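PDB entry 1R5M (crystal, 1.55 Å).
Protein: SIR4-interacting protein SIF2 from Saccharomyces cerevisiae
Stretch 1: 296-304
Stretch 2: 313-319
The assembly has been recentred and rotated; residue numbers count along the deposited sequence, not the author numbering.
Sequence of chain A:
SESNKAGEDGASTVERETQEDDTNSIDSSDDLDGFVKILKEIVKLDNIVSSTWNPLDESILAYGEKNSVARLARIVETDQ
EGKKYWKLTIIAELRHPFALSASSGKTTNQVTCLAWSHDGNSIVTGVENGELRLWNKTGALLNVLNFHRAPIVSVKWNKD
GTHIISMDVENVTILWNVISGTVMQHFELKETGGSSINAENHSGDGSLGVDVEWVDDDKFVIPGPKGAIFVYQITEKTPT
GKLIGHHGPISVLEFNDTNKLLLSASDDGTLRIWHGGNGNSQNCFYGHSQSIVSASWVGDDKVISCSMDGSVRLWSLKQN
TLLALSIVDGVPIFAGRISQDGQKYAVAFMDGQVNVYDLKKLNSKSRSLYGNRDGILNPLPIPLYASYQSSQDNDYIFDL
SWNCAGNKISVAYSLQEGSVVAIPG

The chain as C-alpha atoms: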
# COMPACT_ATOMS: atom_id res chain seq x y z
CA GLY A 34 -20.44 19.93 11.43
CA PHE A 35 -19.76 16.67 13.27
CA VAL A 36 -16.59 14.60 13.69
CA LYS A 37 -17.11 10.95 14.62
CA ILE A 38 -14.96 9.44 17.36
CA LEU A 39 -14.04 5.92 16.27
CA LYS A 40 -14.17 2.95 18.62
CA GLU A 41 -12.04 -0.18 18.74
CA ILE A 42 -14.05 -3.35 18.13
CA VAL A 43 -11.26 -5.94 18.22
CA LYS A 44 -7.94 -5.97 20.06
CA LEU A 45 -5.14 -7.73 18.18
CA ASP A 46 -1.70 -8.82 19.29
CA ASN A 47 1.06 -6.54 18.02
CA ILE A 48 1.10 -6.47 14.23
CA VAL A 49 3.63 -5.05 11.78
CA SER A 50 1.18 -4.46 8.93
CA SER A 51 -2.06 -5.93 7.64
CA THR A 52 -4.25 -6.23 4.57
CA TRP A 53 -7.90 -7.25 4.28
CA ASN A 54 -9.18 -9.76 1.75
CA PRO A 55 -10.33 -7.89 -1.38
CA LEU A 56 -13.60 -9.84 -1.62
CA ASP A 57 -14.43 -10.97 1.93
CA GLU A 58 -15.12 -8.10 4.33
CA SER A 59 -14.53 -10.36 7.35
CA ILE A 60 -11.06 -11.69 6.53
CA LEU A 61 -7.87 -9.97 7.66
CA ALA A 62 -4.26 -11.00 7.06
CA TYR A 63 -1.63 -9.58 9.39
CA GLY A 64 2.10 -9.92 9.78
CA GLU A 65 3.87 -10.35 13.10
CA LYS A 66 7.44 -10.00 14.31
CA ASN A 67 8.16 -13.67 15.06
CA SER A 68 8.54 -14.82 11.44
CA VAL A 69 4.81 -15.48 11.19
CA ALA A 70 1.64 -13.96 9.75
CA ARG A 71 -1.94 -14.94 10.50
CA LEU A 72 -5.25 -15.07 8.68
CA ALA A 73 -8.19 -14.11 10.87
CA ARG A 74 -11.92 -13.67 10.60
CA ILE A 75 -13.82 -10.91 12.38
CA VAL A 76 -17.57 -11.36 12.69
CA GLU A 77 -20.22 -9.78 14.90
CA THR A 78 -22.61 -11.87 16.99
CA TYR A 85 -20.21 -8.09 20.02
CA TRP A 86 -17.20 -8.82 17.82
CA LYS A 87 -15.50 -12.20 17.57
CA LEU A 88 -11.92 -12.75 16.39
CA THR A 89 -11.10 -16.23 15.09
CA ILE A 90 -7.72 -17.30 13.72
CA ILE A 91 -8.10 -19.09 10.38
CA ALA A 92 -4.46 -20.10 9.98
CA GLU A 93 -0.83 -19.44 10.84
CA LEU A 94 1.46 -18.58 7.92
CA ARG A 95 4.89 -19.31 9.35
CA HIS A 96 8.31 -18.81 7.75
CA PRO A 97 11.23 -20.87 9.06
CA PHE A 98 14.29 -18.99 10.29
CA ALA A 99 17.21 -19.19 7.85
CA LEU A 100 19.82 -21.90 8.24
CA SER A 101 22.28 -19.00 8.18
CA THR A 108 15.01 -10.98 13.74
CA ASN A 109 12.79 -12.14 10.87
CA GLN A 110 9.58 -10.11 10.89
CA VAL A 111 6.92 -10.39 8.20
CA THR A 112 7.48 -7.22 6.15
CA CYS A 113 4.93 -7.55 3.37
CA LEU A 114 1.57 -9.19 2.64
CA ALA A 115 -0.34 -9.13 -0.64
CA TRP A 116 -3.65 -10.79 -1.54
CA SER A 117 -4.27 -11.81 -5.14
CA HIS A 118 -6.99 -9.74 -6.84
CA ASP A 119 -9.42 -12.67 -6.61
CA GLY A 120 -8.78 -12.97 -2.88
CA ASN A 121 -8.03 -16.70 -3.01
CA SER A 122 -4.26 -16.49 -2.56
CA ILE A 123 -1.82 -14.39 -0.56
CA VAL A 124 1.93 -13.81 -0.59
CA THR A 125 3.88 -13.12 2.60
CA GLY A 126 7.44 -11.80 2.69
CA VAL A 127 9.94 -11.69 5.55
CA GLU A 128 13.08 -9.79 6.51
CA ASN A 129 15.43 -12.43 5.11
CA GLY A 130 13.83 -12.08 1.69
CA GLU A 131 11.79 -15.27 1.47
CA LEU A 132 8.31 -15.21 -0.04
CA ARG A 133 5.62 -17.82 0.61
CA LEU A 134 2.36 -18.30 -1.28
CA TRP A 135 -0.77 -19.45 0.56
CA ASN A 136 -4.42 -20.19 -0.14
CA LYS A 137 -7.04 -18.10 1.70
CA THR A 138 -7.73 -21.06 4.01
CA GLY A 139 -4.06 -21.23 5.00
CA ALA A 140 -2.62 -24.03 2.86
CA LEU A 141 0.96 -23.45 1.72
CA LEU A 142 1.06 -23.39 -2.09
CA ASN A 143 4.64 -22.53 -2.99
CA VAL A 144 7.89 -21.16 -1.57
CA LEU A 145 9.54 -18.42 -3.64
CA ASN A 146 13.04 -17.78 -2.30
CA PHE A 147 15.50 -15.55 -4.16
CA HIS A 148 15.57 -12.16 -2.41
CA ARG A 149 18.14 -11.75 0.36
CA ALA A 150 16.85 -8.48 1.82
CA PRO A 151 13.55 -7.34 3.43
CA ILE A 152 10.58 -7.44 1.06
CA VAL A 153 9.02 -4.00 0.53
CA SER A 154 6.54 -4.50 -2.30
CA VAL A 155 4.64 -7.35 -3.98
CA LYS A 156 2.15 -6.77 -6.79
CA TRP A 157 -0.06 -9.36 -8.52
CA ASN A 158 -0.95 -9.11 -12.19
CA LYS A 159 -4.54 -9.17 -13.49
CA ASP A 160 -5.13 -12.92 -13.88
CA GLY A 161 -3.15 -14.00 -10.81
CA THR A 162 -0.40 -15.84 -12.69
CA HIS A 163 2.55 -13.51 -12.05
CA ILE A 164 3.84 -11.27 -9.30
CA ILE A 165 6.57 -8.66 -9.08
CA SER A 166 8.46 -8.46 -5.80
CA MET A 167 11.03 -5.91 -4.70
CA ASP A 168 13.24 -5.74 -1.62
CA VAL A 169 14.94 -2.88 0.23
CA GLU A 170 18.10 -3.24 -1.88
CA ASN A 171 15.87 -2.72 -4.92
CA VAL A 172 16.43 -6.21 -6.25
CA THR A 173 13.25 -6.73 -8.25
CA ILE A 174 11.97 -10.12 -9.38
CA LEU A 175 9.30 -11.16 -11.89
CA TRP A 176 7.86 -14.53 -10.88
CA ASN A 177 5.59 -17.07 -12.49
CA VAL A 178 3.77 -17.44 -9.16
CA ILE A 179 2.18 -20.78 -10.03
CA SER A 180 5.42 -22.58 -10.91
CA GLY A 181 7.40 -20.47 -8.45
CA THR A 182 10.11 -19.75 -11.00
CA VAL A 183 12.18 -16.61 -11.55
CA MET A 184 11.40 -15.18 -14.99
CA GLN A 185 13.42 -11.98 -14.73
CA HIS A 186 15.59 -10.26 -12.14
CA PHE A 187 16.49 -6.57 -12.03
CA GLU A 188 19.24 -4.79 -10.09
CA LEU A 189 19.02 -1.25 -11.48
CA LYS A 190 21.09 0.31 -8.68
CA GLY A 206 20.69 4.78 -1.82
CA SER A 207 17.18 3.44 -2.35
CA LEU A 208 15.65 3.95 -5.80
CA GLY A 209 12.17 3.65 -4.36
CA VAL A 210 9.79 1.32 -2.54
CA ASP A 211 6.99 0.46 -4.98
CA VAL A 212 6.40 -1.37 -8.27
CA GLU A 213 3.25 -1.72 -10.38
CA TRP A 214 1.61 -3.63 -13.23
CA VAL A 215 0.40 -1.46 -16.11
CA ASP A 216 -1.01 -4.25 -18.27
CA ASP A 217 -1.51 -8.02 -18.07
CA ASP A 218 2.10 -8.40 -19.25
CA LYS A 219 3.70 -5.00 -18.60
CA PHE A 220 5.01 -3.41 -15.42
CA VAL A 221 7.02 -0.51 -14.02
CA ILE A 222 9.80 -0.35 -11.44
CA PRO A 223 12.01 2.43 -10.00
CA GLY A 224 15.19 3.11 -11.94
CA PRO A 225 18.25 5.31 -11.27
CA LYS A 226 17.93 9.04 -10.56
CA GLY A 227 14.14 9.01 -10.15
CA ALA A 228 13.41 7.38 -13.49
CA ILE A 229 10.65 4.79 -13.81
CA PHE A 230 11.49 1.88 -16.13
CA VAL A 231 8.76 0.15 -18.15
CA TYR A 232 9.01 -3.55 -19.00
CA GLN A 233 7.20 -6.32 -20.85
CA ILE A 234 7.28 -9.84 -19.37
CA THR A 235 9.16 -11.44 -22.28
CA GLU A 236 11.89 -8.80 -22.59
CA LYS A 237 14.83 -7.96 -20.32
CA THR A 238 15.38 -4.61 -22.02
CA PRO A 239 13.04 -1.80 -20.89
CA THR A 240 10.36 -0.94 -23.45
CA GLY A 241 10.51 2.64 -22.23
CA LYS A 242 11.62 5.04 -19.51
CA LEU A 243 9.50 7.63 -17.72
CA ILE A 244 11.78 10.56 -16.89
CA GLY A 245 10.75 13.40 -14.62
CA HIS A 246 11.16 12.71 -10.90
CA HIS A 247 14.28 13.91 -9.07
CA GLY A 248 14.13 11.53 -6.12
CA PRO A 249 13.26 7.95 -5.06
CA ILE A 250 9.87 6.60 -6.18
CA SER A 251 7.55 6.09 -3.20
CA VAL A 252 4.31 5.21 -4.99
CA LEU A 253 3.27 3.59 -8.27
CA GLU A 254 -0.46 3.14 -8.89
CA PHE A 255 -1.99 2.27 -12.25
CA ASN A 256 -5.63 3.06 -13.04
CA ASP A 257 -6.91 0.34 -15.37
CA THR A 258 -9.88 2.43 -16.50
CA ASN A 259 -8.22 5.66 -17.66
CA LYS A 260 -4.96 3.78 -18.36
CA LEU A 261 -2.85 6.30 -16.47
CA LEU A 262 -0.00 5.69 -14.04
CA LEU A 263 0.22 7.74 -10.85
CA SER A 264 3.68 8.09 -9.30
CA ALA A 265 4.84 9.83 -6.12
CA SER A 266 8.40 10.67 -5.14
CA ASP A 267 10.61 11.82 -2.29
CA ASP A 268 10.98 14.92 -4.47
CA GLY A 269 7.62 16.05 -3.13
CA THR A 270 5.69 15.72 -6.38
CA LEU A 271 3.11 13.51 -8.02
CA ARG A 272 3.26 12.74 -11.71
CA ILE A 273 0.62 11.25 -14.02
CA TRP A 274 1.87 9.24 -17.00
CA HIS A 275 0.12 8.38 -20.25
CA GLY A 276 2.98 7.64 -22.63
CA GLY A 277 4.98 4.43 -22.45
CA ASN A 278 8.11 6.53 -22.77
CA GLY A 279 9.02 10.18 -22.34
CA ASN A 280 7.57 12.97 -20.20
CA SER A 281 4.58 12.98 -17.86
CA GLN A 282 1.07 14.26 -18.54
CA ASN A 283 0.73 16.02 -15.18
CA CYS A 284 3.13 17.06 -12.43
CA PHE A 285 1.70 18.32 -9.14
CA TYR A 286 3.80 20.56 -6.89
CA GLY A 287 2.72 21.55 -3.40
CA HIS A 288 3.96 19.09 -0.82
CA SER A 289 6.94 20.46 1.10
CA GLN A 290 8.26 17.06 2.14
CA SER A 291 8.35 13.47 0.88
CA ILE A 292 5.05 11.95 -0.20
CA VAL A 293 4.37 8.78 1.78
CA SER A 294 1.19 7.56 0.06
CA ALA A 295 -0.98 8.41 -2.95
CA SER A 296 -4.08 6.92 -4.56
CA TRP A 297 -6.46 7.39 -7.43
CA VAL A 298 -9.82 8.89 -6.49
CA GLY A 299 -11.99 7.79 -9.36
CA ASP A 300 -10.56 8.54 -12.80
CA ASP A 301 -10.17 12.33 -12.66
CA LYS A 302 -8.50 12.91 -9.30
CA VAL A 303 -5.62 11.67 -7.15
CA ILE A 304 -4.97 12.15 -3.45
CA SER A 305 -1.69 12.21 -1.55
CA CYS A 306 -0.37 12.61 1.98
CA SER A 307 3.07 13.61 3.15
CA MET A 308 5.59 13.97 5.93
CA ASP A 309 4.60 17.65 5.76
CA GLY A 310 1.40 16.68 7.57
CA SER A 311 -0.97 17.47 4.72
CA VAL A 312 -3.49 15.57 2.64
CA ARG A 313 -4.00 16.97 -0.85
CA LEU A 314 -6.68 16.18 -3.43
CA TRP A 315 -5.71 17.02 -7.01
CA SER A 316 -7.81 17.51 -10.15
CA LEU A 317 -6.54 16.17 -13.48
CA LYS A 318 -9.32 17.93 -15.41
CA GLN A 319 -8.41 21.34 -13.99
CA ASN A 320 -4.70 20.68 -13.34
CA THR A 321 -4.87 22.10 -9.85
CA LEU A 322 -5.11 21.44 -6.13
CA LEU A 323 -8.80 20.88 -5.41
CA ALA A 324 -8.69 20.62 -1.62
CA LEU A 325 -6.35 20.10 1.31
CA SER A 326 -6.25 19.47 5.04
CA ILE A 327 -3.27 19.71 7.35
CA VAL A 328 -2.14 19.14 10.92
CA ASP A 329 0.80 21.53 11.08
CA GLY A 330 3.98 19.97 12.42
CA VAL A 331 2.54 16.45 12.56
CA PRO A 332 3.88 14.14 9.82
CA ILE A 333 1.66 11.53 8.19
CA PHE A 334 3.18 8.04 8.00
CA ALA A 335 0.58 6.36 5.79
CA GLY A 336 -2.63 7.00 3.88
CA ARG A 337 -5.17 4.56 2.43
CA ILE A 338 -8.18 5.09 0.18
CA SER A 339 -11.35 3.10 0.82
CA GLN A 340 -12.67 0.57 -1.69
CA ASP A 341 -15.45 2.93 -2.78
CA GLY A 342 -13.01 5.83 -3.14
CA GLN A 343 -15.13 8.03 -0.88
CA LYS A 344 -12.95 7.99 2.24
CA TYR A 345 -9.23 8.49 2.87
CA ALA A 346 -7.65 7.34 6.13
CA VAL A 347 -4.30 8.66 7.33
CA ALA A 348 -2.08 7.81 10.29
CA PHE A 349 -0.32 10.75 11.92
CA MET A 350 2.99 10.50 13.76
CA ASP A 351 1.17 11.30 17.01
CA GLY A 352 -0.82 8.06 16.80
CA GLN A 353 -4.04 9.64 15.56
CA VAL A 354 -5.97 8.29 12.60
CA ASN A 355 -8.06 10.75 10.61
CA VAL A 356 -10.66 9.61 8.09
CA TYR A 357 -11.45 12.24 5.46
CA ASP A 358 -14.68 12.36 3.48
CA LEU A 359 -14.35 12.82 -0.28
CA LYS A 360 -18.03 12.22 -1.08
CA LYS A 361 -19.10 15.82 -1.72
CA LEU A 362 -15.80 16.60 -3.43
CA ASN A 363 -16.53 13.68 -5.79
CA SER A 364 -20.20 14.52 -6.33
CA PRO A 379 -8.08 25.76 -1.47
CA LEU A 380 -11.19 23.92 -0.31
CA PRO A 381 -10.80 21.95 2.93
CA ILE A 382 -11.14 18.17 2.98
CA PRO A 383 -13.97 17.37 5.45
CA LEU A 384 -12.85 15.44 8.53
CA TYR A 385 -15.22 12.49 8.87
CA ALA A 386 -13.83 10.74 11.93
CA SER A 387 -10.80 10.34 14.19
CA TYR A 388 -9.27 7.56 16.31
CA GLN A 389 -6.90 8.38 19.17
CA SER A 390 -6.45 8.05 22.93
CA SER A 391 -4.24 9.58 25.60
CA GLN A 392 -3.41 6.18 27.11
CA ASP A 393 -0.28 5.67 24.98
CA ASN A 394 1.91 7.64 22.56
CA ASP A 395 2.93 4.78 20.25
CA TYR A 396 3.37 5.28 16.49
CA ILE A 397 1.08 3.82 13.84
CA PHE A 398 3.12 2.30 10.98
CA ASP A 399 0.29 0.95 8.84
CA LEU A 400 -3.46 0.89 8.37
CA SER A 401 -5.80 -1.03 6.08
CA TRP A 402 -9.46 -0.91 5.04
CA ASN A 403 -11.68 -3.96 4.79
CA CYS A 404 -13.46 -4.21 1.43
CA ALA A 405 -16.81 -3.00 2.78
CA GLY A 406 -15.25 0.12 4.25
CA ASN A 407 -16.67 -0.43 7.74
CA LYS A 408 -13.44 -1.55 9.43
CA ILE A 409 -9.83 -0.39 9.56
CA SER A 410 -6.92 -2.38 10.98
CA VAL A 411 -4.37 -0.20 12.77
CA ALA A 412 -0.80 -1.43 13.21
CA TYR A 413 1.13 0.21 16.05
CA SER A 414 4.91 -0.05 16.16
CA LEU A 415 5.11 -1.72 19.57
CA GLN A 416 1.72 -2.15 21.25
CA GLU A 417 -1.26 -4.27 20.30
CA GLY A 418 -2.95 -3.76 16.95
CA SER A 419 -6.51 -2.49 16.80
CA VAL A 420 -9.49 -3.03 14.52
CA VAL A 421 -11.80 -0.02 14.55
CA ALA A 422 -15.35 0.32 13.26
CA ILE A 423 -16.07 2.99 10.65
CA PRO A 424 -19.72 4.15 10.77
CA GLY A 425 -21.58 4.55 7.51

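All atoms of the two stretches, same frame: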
# COMPACT_ATOMS: atom_id res chain seq x y z
N SER A 296 -3.10 7.81 -3.95
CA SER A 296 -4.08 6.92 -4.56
C SER A 296 -4.94 7.64 -5.58
O SER A 296 -5.08 8.86 -5.56
CB SER A 296 -5.04 6.36 -3.50
OG SER A 296 -4.38 5.58 -2.52
N TRP A 297 -5.54 6.85 -6.46
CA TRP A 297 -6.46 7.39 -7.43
C TRP A 297 -7.78 7.57 -6.70
O TRP A 297 -8.12 6.79 -5.81
CB TRP A 297 -6.69 6.40 -8.59
CG TRP A 297 -5.62 6.43 -9.60
CD1 TRP A 297 -4.55 5.58 -9.70
CD2 TRP A 297 -5.47 7.39 -10.65
NE1 TRP A 297 -3.75 5.96 -10.75
CE2 TRP A 297 -4.29 7.07 -11.35
CE3 TRP A 297 -6.23 8.49 -11.06
CZ2 TRP A 297 -3.84 7.81 -12.44
CZ3 TRP A 297 -5.78 9.24 -12.15
CH2 TRP A 297 -4.60 8.89 -12.83
N VAL A 298 -8.50 8.62 -7.06
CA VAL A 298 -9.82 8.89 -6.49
C VAL A 298 -10.66 8.96 -7.75
O VAL A 298 -10.79 10.01 -8.38
CB VAL A 298 -9.86 10.23 -5.74
CG1 VAL A 298 -11.27 10.49 -5.23
CG2 VAL A 298 -8.87 10.21 -4.57
N GLY A 299 -11.22 7.82 -8.13
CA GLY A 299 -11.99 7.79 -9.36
C GLY A 299 -11.00 7.86 -10.51
O GLY A 299 -9.85 7.41 -10.38
N ASP A 300 -11.41 8.44 -11.62
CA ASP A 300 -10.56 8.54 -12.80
C ASP A 300 -10.04 9.95 -13.09
O ASP A 300 -9.17 10.11 -13.94
CB ASP A 300 -11.32 8.04 -14.03
CG ASP A 300 -11.75 6.60 -13.91
OD1 ASP A 300 -12.73 6.22 -14.58
OD2 ASP A 300 -11.11 5.84 -13.15
N ASP A 301 -10.57 10.95 -12.40
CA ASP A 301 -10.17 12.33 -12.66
C ASP A 301 -9.44 13.03 -11.52
O ASP A 301 -9.13 14.21 -11.63
CB ASP A 301 -11.40 13.17 -13.02
CG ASP A 301 -12.32 12.48 -14.00
OD1 ASP A 301 -11.84 12.04 -15.07
OD2 ASP A 301 -13.53 12.39 -13.71
N LYS A 302 -9.18 12.31 -10.44
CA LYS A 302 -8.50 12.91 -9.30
C LYS A 302 -7.53 11.93 -8.64
O LYS A 302 -7.65 10.72 -8.81
CB LYS A 302 -9.52 13.35 -8.24
CG LYS A 302 -10.62 14.28 -8.73
CD LYS A 302 -11.59 14.60 -7.60
CE LYS A 302 -12.79 15.39 -8.11
NZ LYS A 302 -13.62 14.59 -9.06
N VAL A 303 -6.57 12.48 -7.91
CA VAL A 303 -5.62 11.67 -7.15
C VAL A 303 -5.47 12.37 -5.81
O VAL A 303 -5.70 13.57 -5.69
CB VAL A 303 -4.23 11.55 -7.84
CG1 VAL A 303 -4.35 10.73 -9.11
CG2 VAL A 303 -3.65 12.92 -8.14
N ILE A 304 -5.13 11.60 -4.78
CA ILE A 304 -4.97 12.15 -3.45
C ILE A 304 -3.64 11.67 -2.89
O ILE A 304 -3.20 10.56 -3.17
CB ILE A 304 -6.15 11.71 -2.54
CG1 ILE A 304 -6.09 12.45 -1.20
CG2 ILE A 304 -6.14 10.20 -2.33
CD1 ILE A 304 -7.38 12.33 -0.39
N ARG A 313 -3.63 16.13 0.28
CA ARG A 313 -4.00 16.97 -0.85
C ARG A 313 -4.74 16.20 -1.93
O ARG A 313 -4.31 15.12 -2.34
CB ARG A 313 -2.75 17.64 -1.43
CG ARG A 313 -2.05 18.54 -0.42
CD ARG A 313 -0.74 19.10 -0.94
NE ARG A 313 -0.01 19.78 0.13
CZ ARG A 313 0.18 21.09 0.19
NH1 ARG A 313 -0.30 21.88 -0.76
NH2 ARG A 313 0.84 21.62 1.21
N LEU A 314 -5.85 16.77 -2.38
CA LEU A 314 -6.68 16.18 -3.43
C LEU A 314 -6.43 17.01 -4.68
O LEU A 314 -6.60 18.24 -4.67
CB LEU A 314 -8.16 16.22 -3.04
CG LEU A 314 -9.15 15.65 -4.06
CD1 LEU A 314 -8.95 14.15 -4.20
CD2 LEU A 314 -10.57 15.96 -3.59
N TRP A 315 -6.04 16.35 -5.77
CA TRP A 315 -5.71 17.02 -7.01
C TRP A 315 -6.67 16.69 -8.15
O TRP A 315 -7.15 15.57 -8.26
CB TRP A 315 -4.29 16.63 -7.44
CG TRP A 315 -3.27 16.63 -6.33
CD1 TRP A 315 -3.01 15.62 -5.45
CD2 TRP A 315 -2.34 17.67 -6.02
NE1 TRP A 315 -1.97 15.96 -4.61
CE2 TRP A 315 -1.54 17.22 -4.94
CE3 TRP A 315 -2.10 18.95 -6.54
CZ2 TRP A 315 -0.53 18.01 -4.38
CZ3 TRP A 315 -1.10 19.73 -5.99
CH2 TRP A 315 -0.32 19.25 -4.92
N SER A 316 -6.92 17.68 -9.01
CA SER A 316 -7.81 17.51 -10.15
C SER A 316 -7.03 17.41 -11.46
O SER A 316 -6.24 18.30 -11.79
CB SER A 316 -8.78 18.70 -10.25
OG SER A 316 -9.45 18.72 -11.50
N LEU A 317 -7.22 16.32 -12.20
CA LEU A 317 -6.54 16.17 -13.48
C LEU A 317 -7.23 17.04 -14.53
O LEU A 317 -6.57 17.62 -15.39
CB LEU A 317 -6.55 14.71 -13.93
CG LEU A 317 -5.41 13.83 -13.40
CD1 LEU A 317 -5.54 13.66 -11.89
CD2 LEU A 317 -5.45 12.48 -14.10
N LYS A 318 -8.55 17.15 -14.45
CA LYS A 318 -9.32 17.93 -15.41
C LYS A 318 -8.99 19.42 -15.35
O LYS A 318 -8.99 20.09 -16.38
CB LYS A 318 -10.82 17.72 -15.20
CG LYS A 318 -11.27 16.31 -15.56
CD LYS A 318 -12.68 16.01 -15.09
CE LYS A 318 -13.73 16.79 -15.86
NZ LYS A 318 -15.10 16.38 -15.42
N GLN A 319 -8.71 19.93 -14.15
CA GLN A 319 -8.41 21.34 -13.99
C GLN A 319 -6.93 21.62 -13.71
O GLN A 319 -6.52 22.78 -13.59
CB GLN A 319 -9.24 21.93 -12.85
CG GLN A 319 -10.74 21.77 -13.01
CD GLN A 319 -11.24 22.22 -14.37
OE1 GLN A 319 -10.91 23.32 -14.83
NE2 GLN A 319 -12.03 21.38 -15.02
O HOH W 1 -10.74 16.36 -12.03

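Stretch 1 folds back on itself as a hairpin: strand residues Ser-296 and Ile-304 exchange two backbone hydrogen bonds, and Gly-299, with its positive phi, occupies the turn in a conformation that glycine adopts readily. The returning strand, 302-304, then pairs antiparallel with 313-316, their directions 161° apart. Val-303 and Trp-315 form the hydrogen-bonded pair, with Trp-315 N to Val-303 O at 2.8 Å and nearly straight, and Val-303 N to Trp-315 O longer at 3.2 Å. Beyond the strand, Leu-317 N still donates to Asp-301 O at 2.9 Å, extending the ladder. The same carbonyl accepts from a water that also bonds Ser-316 OG; this short hydroxyl in turn accepts from Gln-319 N (3.0 Å), tying down the turn that follows the strand.

Side chains alternate across the sheet. On one face, Leu-314 sends CD1 to within 4.0 Å of Val-298 CG2 and 4.1 Å of Ile-304 CB, branched apolar groups suited to this buried layer. Lys-302 shares that face, but its long chain leads its amine away. On the other, beta-branched Val-303, well suited to a strand, packs CG2 3.8 Å from Trp-315 CB. Leu-317 points toward stretch 1; its CD2 meets the edge of the Trp-297 ring, 3.8 Å from CZ3.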